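Protein (hdlp (histone deacetylase-like protein)) (Aquifex aeolicus, PDB 1C3P) is a zinc-binding bacterial homologue of the histone deacetylases and, like them, probably removes acetyl groups from acetylated lysine or similar amides. Local coordinates at residues 15-18 with 22-25; 5-10 with 110-115; 48-51 with 55-58. All coordinates share one frame; numbering follows the deposited sequence.

Interaction 1. Residues 15-18 with 22-25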
loop_
_atom_site.group_PDB
_atom_site.type_symbol
_atom_site.label_atom_id
_atom_site.label_comp_id
_atom_site.label_asym_id
_atom_site.label_seq_id
_atom_site.Cartn_x
_atom_site.Cartn_y
_atom_site.Cartn_z
ATOM N N TYR A 15 -17.267 0.265 -6.300
ATOM C CA TYR A 15 -16.382 -0.588 -7.108
ATOM C C TYR A 15 -15.676 -1.567 -6.177
ATOM O O TYR A 15 -14.448 -1.626 -6.139
ATOM C CB TYR A 15 -15.338 0.271 -7.838
ATOM C CG TYR A 15 -15.961 1.433 -8.562
ATOM C CD1 TYR A 15 -15.409 2.710 -8.471
ATOM C CD2 TYR A 15 -17.150 1.278 -9.275
ATOM C CE1 TYR A 15 -16.034 3.811 -9.063
ATOM C CE2 TYR A 15 -17.780 2.367 -9.869
ATOM C CZ TYR A 15 -17.219 3.630 -9.754
ATOM O OH TYR A 15 -17.855 4.722 -10.312
ATOM N N ARG A 16 -16.466 -2.322 -5.418
ATOM C CA ARG A 16 -15.940 -3.301 -4.472
ATOM C C ARG A 16 -15.668 -4.612 -5.203
ATOM O O ARG A 16 -16.257 -4.887 -6.251
ATOM C CB ARG A 16 -16.972 -3.590 -3.379
ATOM C CG ARG A 16 -17.571 -2.383 -2.685
ATOM C CD ARG A 16 -16.624 -1.705 -1.711
ATOM N NE ARG A 16 -17.327 -0.661 -0.965
ATOM C CZ ARG A 16 -18.403 -0.877 -0.209
ATOM N NH1 ARG A 16 -18.908 -2.099 -0.092
ATOM N NH2 ARG A 16 -18.986 0.134 0.422
ATOM N N TYR A 17 -14.772 -5.423 -4.660
ATOM C CA TYR A 17 -14.508 -6.714 -5.273
ATOM C C TYR A 17 -15.690 -7.616 -4.948
ATOM O O TYR A 17 -16.472 -7.341 -4.031
ATOM C CB TYR A 17 -13.199 -7.313 -4.754
ATOM C CG TYR A 17 -11.962 -6.658 -5.342
ATOM C CD1 TYR A 17 -11.763 -5.278 -5.249
ATOM C CD2 TYR A 17 -10.987 -7.425 -5.991
ATOM C CE1 TYR A 17 -10.626 -4.675 -5.782
ATOM C CE2 TYR A 17 -9.848 -6.836 -6.526
ATOM C CZ TYR A 17 -9.671 -5.460 -6.417
ATOM O OH TYR A 17 -8.533 -4.867 -6.921
ATOM N N PRO A 18 -15.838 -8.710 -5.690
ATOM C CA PRO A 18 -16.965 -9.588 -5.417
ATOM C C PRO A 18 -16.932 -10.404 -4.137
ATOM O O PRO A 18 -15.952 -10.431 -3.391
ATOM C CB PRO A 18 -16.972 -10.491 -6.645
ATOM C CG PRO A 18 -15.493 -10.684 -6.866
ATOM C CD PRO A 18 -15.056 -9.227 -6.829
ATOM N N PRO A 22 -11.263 -10.844 -0.473
ATOM C CA PRO A 22 -10.843 -10.048 0.686
ATOM C C PRO A 22 -11.078 -8.534 0.528
ATOM O O PRO A 22 -11.180 -7.812 1.520
ATOM C CB PRO A 22 -9.355 -10.398 0.809
ATOM C CG PRO A 22 -9.321 -11.828 0.292
ATOM C CD PRO A 22 -10.123 -11.632 -0.975
ATOM N N LEU A 23 -11.150 -8.057 -0.713
ATOM C CA LEU A 23 -11.371 -6.632 -0.975
ATOM C C LEU A 23 -12.850 -6.276 -1.169
ATOM O O LEU A 23 -13.189 -5.218 -1.715
ATOM C CB LEU A 23 -10.537 -6.184 -2.184
ATOM C CG LEU A 23 -9.026 -6.252 -1.913
ATOM C CD1 LEU A 23 -8.231 -5.914 -3.185
ATOM C CD2 LEU A 23 -8.690 -5.262 -0.798
ATOM N N LYS A 24 -13.717 -7.178 -0.713
ATOM C CA LYS A 24 -15.167 -6.982 -0.743
ATOM C C LYS A 24 -15.518 -5.794 0.184
ATOM O O LYS A 24 -16.425 -5.010 -0.091
ATOM C CB LYS A 24 -15.848 -8.252 -0.225
ATOM C CG LYS A 24 -17.318 -8.115 0.124
ATOM C CD LYS A 24 -17.614 -8.805 1.462
ATOM C CE LYS A 24 -17.184 -10.272 1.472
ATOM N NZ LYS A 24 -17.381 -10.925 2.800
ATOM N N ILE A 25 -14.791 -5.668 1.287
ATOM C CA ILE A 25 -15.052 -4.594 2.245
ATOM C C ILE A 25 -14.750 -3.183 1.740
ATOM O O ILE A 25 -13.939 -2.990 0.822
ATOM C CB ILE A 25 -14.226 -4.770 3.532
ATOM C CG1 ILE A 25 -12.738 -4.892 3.170
ATOM C CG2 ILE A 25 -14.734 -5.941 4.321
ATOM C CD1 ILE A 25 -11.808 -4.955 4.357
#
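Leu23 lies against one face of the Tyr17 ring in the loop between strand 4-8 and helix 28-37. Its CB makes a CH-pi contact, 3.7 Å from the centre of the Tyr17 ring and 25° off the ring normal, displaced toward the rim. Farther out, Leu23 CD1 comes within 3.6 Å of Tyr17 CZ. In both residues CG stands opposite the carbonyl carbon (chi1 -76° in Tyr17, -66° in Leu23), and the two side chains run alongside each other in the same direction. Leu23 O also takes a weak hydrogen bond from Tyr17 N, at 3.3 Å. At Lys24 the contact is made close to the backbone: its CA makes a CA-H...O contact of 3.6 Å with Tyr17 O, and its CB rests near Pro18 O, while the bent chain carries the amine away. Arg16 CB packs 3.6 Å from Lys24 O. Ile25 contributes its carbonyl oxygen, 3.9 Å from Arg16 CD, though the arginine is poorly ordered. The phenol of Tyr17 is fixed by a hydrogen bond from OH to Phe141 O, and Leu23 touches Tyr297. With the Leu23 side chain about 9 Å from those of Asp168 and Asp258, which bind zinc in this protein although no metal is bound to this chain in the model, this is a loop following a strand of the parallel sheet beside the metal site, as in the deacetylase fold.

Interaction 2. Residues 5-10 with 110-115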
loop_
_atom_site.group_PDB
_atom_site.type_symbol
_atom_site.label_atom_id
_atom_site.label_comp_id
_atom_site.label_asym_id
_atom_site.label_seq_id
_atom_site.Cartn_x
_atom_site.Cartn_y
_atom_site.Cartn_z
ATOM N N LYS A 5 -3.018 17.345 2.206
ATOM C CA LYS A 5 -4.202 16.902 1.490
ATOM C C LYS A 5 -4.440 15.398 1.510
ATOM O O LYS A 5 -3.491 14.608 1.504
ATOM C CB LYS A 5 -4.066 17.327 0.029
ATOM C CG LYS A 5 -3.873 18.829 -0.203
ATOM C CD LYS A 5 -5.128 19.611 0.185
ATOM C CE LYS A 5 -4.994 21.094 -0.188
ATOM N NZ LYS A 5 -6.202 21.868 0.239
ATOM N N LEU A 6 -5.710 15.022 1.474
ATOM C CA LEU A 6 -6.079 13.615 1.408
ATOM C C LEU A 6 -6.808 13.457 0.070
ATOM O O LEU A 6 -7.755 14.181 -0.209
ATOM C CB LEU A 6 -7.005 13.247 2.562
ATOM C CG LEU A 6 -7.277 11.747 2.738
ATOM C CD1 LEU A 6 -8.326 11.574 3.826
ATOM C CD2 LEU A 6 -7.782 11.120 1.457
ATOM N N ILE A 7 -6.364 12.525 -0.767
ATOM C CA ILE A 7 -7.012 12.324 -2.067
ATOM C C ILE A 7 -7.999 11.174 -1.929
ATOM O O ILE A 7 -7.617 10.072 -1.539
ATOM C CB ILE A 7 -5.997 11.960 -3.163
ATOM C CG1 ILE A 7 -4.815 12.920 -3.099
ATOM C CG2 ILE A 7 -6.647 12.105 -4.553
ATOM C CD1 ILE A 7 -3.849 12.733 -4.187
ATOM N N GLY A 8 -9.268 11.431 -2.217
ATOM C CA GLY A 8 -10.252 10.368 -2.119
ATOM C C GLY A 8 -11.637 10.740 -2.608
ATOM O O GLY A 8 -11.883 11.864 -3.063
ATOM N N THR A 9 -12.540 9.768 -2.530
ATOM C CA THR A 9 -13.930 9.946 -2.923
ATOM C C THR A 9 -14.733 8.781 -2.367
ATOM O O THR A 9 -14.202 7.684 -2.191
ATOM C CB THR A 9 -14.121 9.937 -4.449
ATOM O OG1 THR A 9 -15.525 9.879 -4.740
ATOM C CG2 THR A 9 -13.447 8.723 -5.069
ATOM N N LEU A 10 -16.008 9.012 -2.077
ATOM C CA LEU A 10 -16.844 7.927 -1.566
ATOM C C LEU A 10 -17.224 6.950 -2.676
ATOM O O LEU A 10 -17.736 5.861 -2.402
ATOM C CB LEU A 10 -18.119 8.473 -0.901
ATOM C CG LEU A 10 -17.990 9.187 0.447
ATOM C CD1 LEU A 10 -17.333 8.251 1.446
ATOM C CD2 LEU A 10 -17.173 10.445 0.306
ATOM N N THR A 110 -3.038 8.679 -7.374
ATOM C CA THR A 110 -1.610 8.645 -7.108
ATOM C C THR A 110 -0.928 9.737 -7.906
ATOM O O THR A 110 0.001 10.363 -7.407
ATOM C CB THR A 110 -1.017 7.272 -7.436
ATOM O OG1 THR A 110 -1.376 6.371 -6.380
ATOM C CG2 THR A 110 0.514 7.351 -7.601
ATOM N N VAL A 111 -1.395 9.988 -9.131
ATOM C CA VAL A 111 -0.805 11.061 -9.907
ATOM C C VAL A 111 -1.145 12.381 -9.196
ATOM O O VAL A 111 -0.306 13.282 -9.088
ATOM C CB VAL A 111 -1.331 11.083 -11.373
ATOM C CG1 VAL A 111 -0.778 12.306 -12.089
ATOM C CG2 VAL A 111 -0.890 9.820 -12.109
ATOM N N GLN A 112 -2.370 12.493 -8.688
ATOM C CA GLN A 112 -2.766 13.698 -7.963
ATOM C C GLN A 112 -1.894 13.877 -6.730
ATOM O O GLN A 112 -1.488 14.986 -6.405
ATOM C CB GLN A 112 -4.237 13.625 -7.553
ATOM C CG GLN A 112 -5.186 13.559 -8.733
ATOM C CD GLN A 112 -6.621 13.445 -8.305
ATOM O OE1 GLN A 112 -7.322 14.455 -8.132
ATOM N NE2 GLN A 112 -7.072 12.215 -8.103
ATOM N N ALA A 113 -1.620 12.790 -6.018
ATOM C CA ALA A 113 -0.757 12.896 -4.843
ATOM C C ALA A 113 0.611 13.429 -5.265
ATOM O O ALA A 113 1.213 14.259 -4.585
ATOM C CB ALA A 113 -0.595 11.546 -4.179
ATOM N N ILE A 114 1.119 12.936 -6.380
ATOM C CA ILE A 114 2.416 13.418 -6.832
ATOM C C ILE A 114 2.332 14.882 -7.251
ATOM O O ILE A 114 3.236 15.678 -6.943
ATOM C CB ILE A 114 2.952 12.573 -7.978
ATOM C CG1 ILE A 114 3.217 11.146 -7.461
ATOM C CG2 ILE A 114 4.256 13.185 -8.500
ATOM C CD1 ILE A 114 3.435 10.113 -8.594
ATOM N N GLU A 115 1.251 15.246 -7.939
ATOM C CA GLU A 115 1.060 16.645 -8.365
ATOM C C GLU A 115 1.107 17.573 -7.152
ATOM O O GLU A 115 1.755 18.622 -7.178
ATOM C CB GLU A 115 -0.287 16.832 -9.083
ATOM C CG GLU A 115 -0.357 16.221 -10.466
ATOM C CD GLU A 115 -1.763 16.240 -11.053
ATOM O OE1 GLU A 115 -2.712 16.703 -10.376
ATOM O OE2 GLU A 115 -1.930 15.775 -12.196
#
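Ile7 packs from strand 4-8 onto helix 98-118 and meets it at Gln112 and Ala113. The contact is small, with 145 Å² buried in all, and its tight part is the end of one isoleucine branch. CG1 stands opposite the carbonyl carbon (chi1 -48°) and the branch continues extended, which carries CD1 out to the helix surface. There CD1 lies 3.5 Å from Ala113 CB, and it is equally close, at 3.5 Å, to Gln112 CB; its modelled position is tight and doubtful in detail. The other branch, CG2, lies beside the Gln112 side chain, 4.1 Å from Gln112 CB. This is strand-on-helix packing of a three-layer alpha/beta fold: the helix leads into strand 122-125, which pairs in parallel with strand 4-8, and Ile7 bonds through its backbone to Phe124. On the other side of the sheet Leu6 packs on Leu32 of helix 28-37, while Ala113 also touches Val290 of strand 290-292. Beyond Ile7 the two segments part. Leu10, past the end of the strand, is exposed and leans on helix 28-37, and at the far end of the helical segment Glu115 is partly exposed.

Interaction 3. Residues 48-51 with 55-58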
loop_
_atom_site.group_PDB
_atom_site.type_symbol
_atom_site.label_atom_id
_atom_site.label_comp_id
_atom_site.label_asym_id
_atom_site.label_seq_id
_atom_site.Cartn_x
_atom_site.Cartn_y
_atom_site.Cartn_z
ATOM N N LYS A 48 -10.900 15.567 -4.535
ATOM C CA LYS A 48 -11.680 14.486 -5.135
ATOM C C LYS A 48 -10.836 13.733 -6.161
ATOM O O LYS A 48 -10.246 14.337 -7.046
ATOM C CB LYS A 48 -12.937 15.032 -5.833
ATOM C CG LYS A 48 -13.800 13.955 -6.477
ATOM C CD LYS A 48 -15.027 14.550 -7.164
ATOM C CE LYS A 48 -15.897 13.465 -7.780
ATOM N NZ LYS A 48 -16.399 12.495 -6.765
ATOM N N SER A 49 -10.806 12.415 -6.041
ATOM C CA SER A 49 -10.062 11.565 -6.960
ATOM C C SER A 49 -10.561 11.704 -8.395
ATOM O O SER A 49 -11.764 11.849 -8.639
ATOM C CB SER A 49 -10.210 10.092 -6.572
ATOM O OG SER A 49 -9.798 9.817 -5.229
ATOM N N ARG A 50 -9.626 11.647 -9.339
ATOM C CA ARG A 50 -9.950 11.701 -10.754
ATOM C C ARG A 50 -9.369 10.445 -11.406
ATOM O O ARG A 50 -8.421 9.844 -10.898
ATOM C CB ARG A 50 -9.303 12.918 -11.436
ATOM C CG ARG A 50 -7.769 12.826 -11.619
ATOM C CD ARG A 50 -7.273 14.015 -12.422
ATOM N NE ARG A 50 -5.817 14.120 -12.511
ATOM C CZ ARG A 50 -5.014 13.273 -13.139
ATOM N NH1 ARG A 50 -5.501 12.207 -13.768
ATOM N NH2 ARG A 50 -3.707 13.505 -13.155
ATOM N N PRO A 51 -9.959 10.003 -12.519
ATOM C CA PRO A 51 -9.425 8.820 -13.196
ATOM C C PRO A 51 -8.059 9.127 -13.809
ATOM O O PRO A 51 -7.789 10.275 -14.178
ATOM C CB PRO A 51 -10.455 8.572 -14.302
ATOM C CG PRO A 51 -11.732 9.153 -13.712
ATOM C CD PRO A 51 -11.182 10.463 -13.192
ATOM N N GLU A 55 -3.144 8.186 -21.240
ATOM C CA GLU A 55 -1.735 8.538 -21.369
ATOM C C GLU A 55 -0.971 8.246 -20.083
ATOM O O GLU A 55 0.132 7.722 -20.131
ATOM C CB GLU A 55 -1.606 10.011 -21.757
ATOM C CG GLU A 55 -0.186 10.503 -21.932
ATOM C CD GLU A 55 -0.125 11.866 -22.614
ATOM O OE1 GLU A 55 0.990 12.427 -22.721
ATOM O OE2 GLU A 55 -1.186 12.371 -23.052
ATOM N N GLU A 56 -1.555 8.578 -18.938
ATOM C CA GLU A 56 -0.896 8.301 -17.671
ATOM C C GLU A 56 -0.777 6.790 -17.470
ATOM O O GLU A 56 0.250 6.293 -17.002
ATOM C CB GLU A 56 -1.664 8.974 -16.527
ATOM C CG GLU A 56 -1.677 10.507 -16.674
ATOM C CD GLU A 56 -2.576 11.180 -15.674
ATOM O OE1 GLU A 56 -3.567 10.525 -15.273
ATOM O OE2 GLU A 56 -2.313 12.359 -15.314
ATOM N N LEU A 57 -1.818 6.047 -17.839
ATOM C CA LEU A 57 -1.763 4.594 -17.701
ATOM C C LEU A 57 -0.668 3.990 -18.576
ATOM O O LEU A 57 0.024 3.054 -18.165
ATOM C CB LEU A 57 -3.101 3.951 -18.070
ATOM C CG LEU A 57 -4.254 4.258 -17.093
ATOM C CD1 LEU A 57 -5.545 3.593 -17.586
ATOM C CD2 LEU A 57 -3.886 3.729 -15.689
ATOM N N LEU A 58 -0.525 4.524 -19.786
ATOM C CA LEU A 58 0.469 4.012 -20.718
ATOM C C LEU A 58 1.895 4.430 -20.378
ATOM O O LEU A 58 2.833 4.074 -21.093
ATOM C CB LEU A 58 0.103 4.402 -22.148
ATOM C CG LEU A 58 -1.258 3.847 -22.594
ATOM C CD1 LEU A 58 -1.587 4.353 -23.993
ATOM C CD2 LEU A 58 -1.265 2.335 -22.537
#
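Glu56 OE1 lies at the edge of the Arg50 guanidinium, in its plane, and the Glu56 carboxylate is nearly coplanar with it (29°). They form a two-pronged, end-on salt bridge, each oxygen using its syn lone pair. Arg50 NH1 donates to Glu56 OE1 at 3.0 Å, whereas Arg50 NH2 reaches Glu56 OE2 at 2.8 Å with the oxygen tilted 22° from the guanidinium plane. The side chains approach from opposite directions. Arg50 CG lies between the backbone N and carbonyl carbon (chi1 72°), and the extended chain brings the guanidinium nearer to Glu56 although CB does not point there. Arg50 NH1 also donates to Pro51 O at 3.0 Å, tying the group back to its own loop and limiting its rotation. NH2 forms a second salt bridge with Glu115, and Glu56 OE1 accepts from Thr53 N. A leucine at Arg50 removes that shared charge and would probably leave both carboxylates without their common mate and the loop free to drift from the helix. The bridge links the loop after strand 46-48 to helix 54-57 at the protein surface. Arg50 and Glu56 both touch Val111 of helix 98-118, and Leu57 packs on Ile66 of helix 63-75.

Along the chain, interaction 2 closes a long loop in which the other two are nested, interaction 1 finishing before interaction 3 opens. Interactions 2 and 3 are neighbours, their centres 10 Å apart at one border of the parallel sheet, where strands 4-8 and 46-48 lie side by side. They touch directly: Gly8 O is 3.2 Å from Ser49 N in a probable hydrogen bond, and the Glu115-Arg50 salt bridge joins the two contacts. Interaction 1 stands apart, its centre about 21 Å from either of theirs. One stretch of sequence thus supplies both the sheet border, away from the zinc site, and a loop close to it.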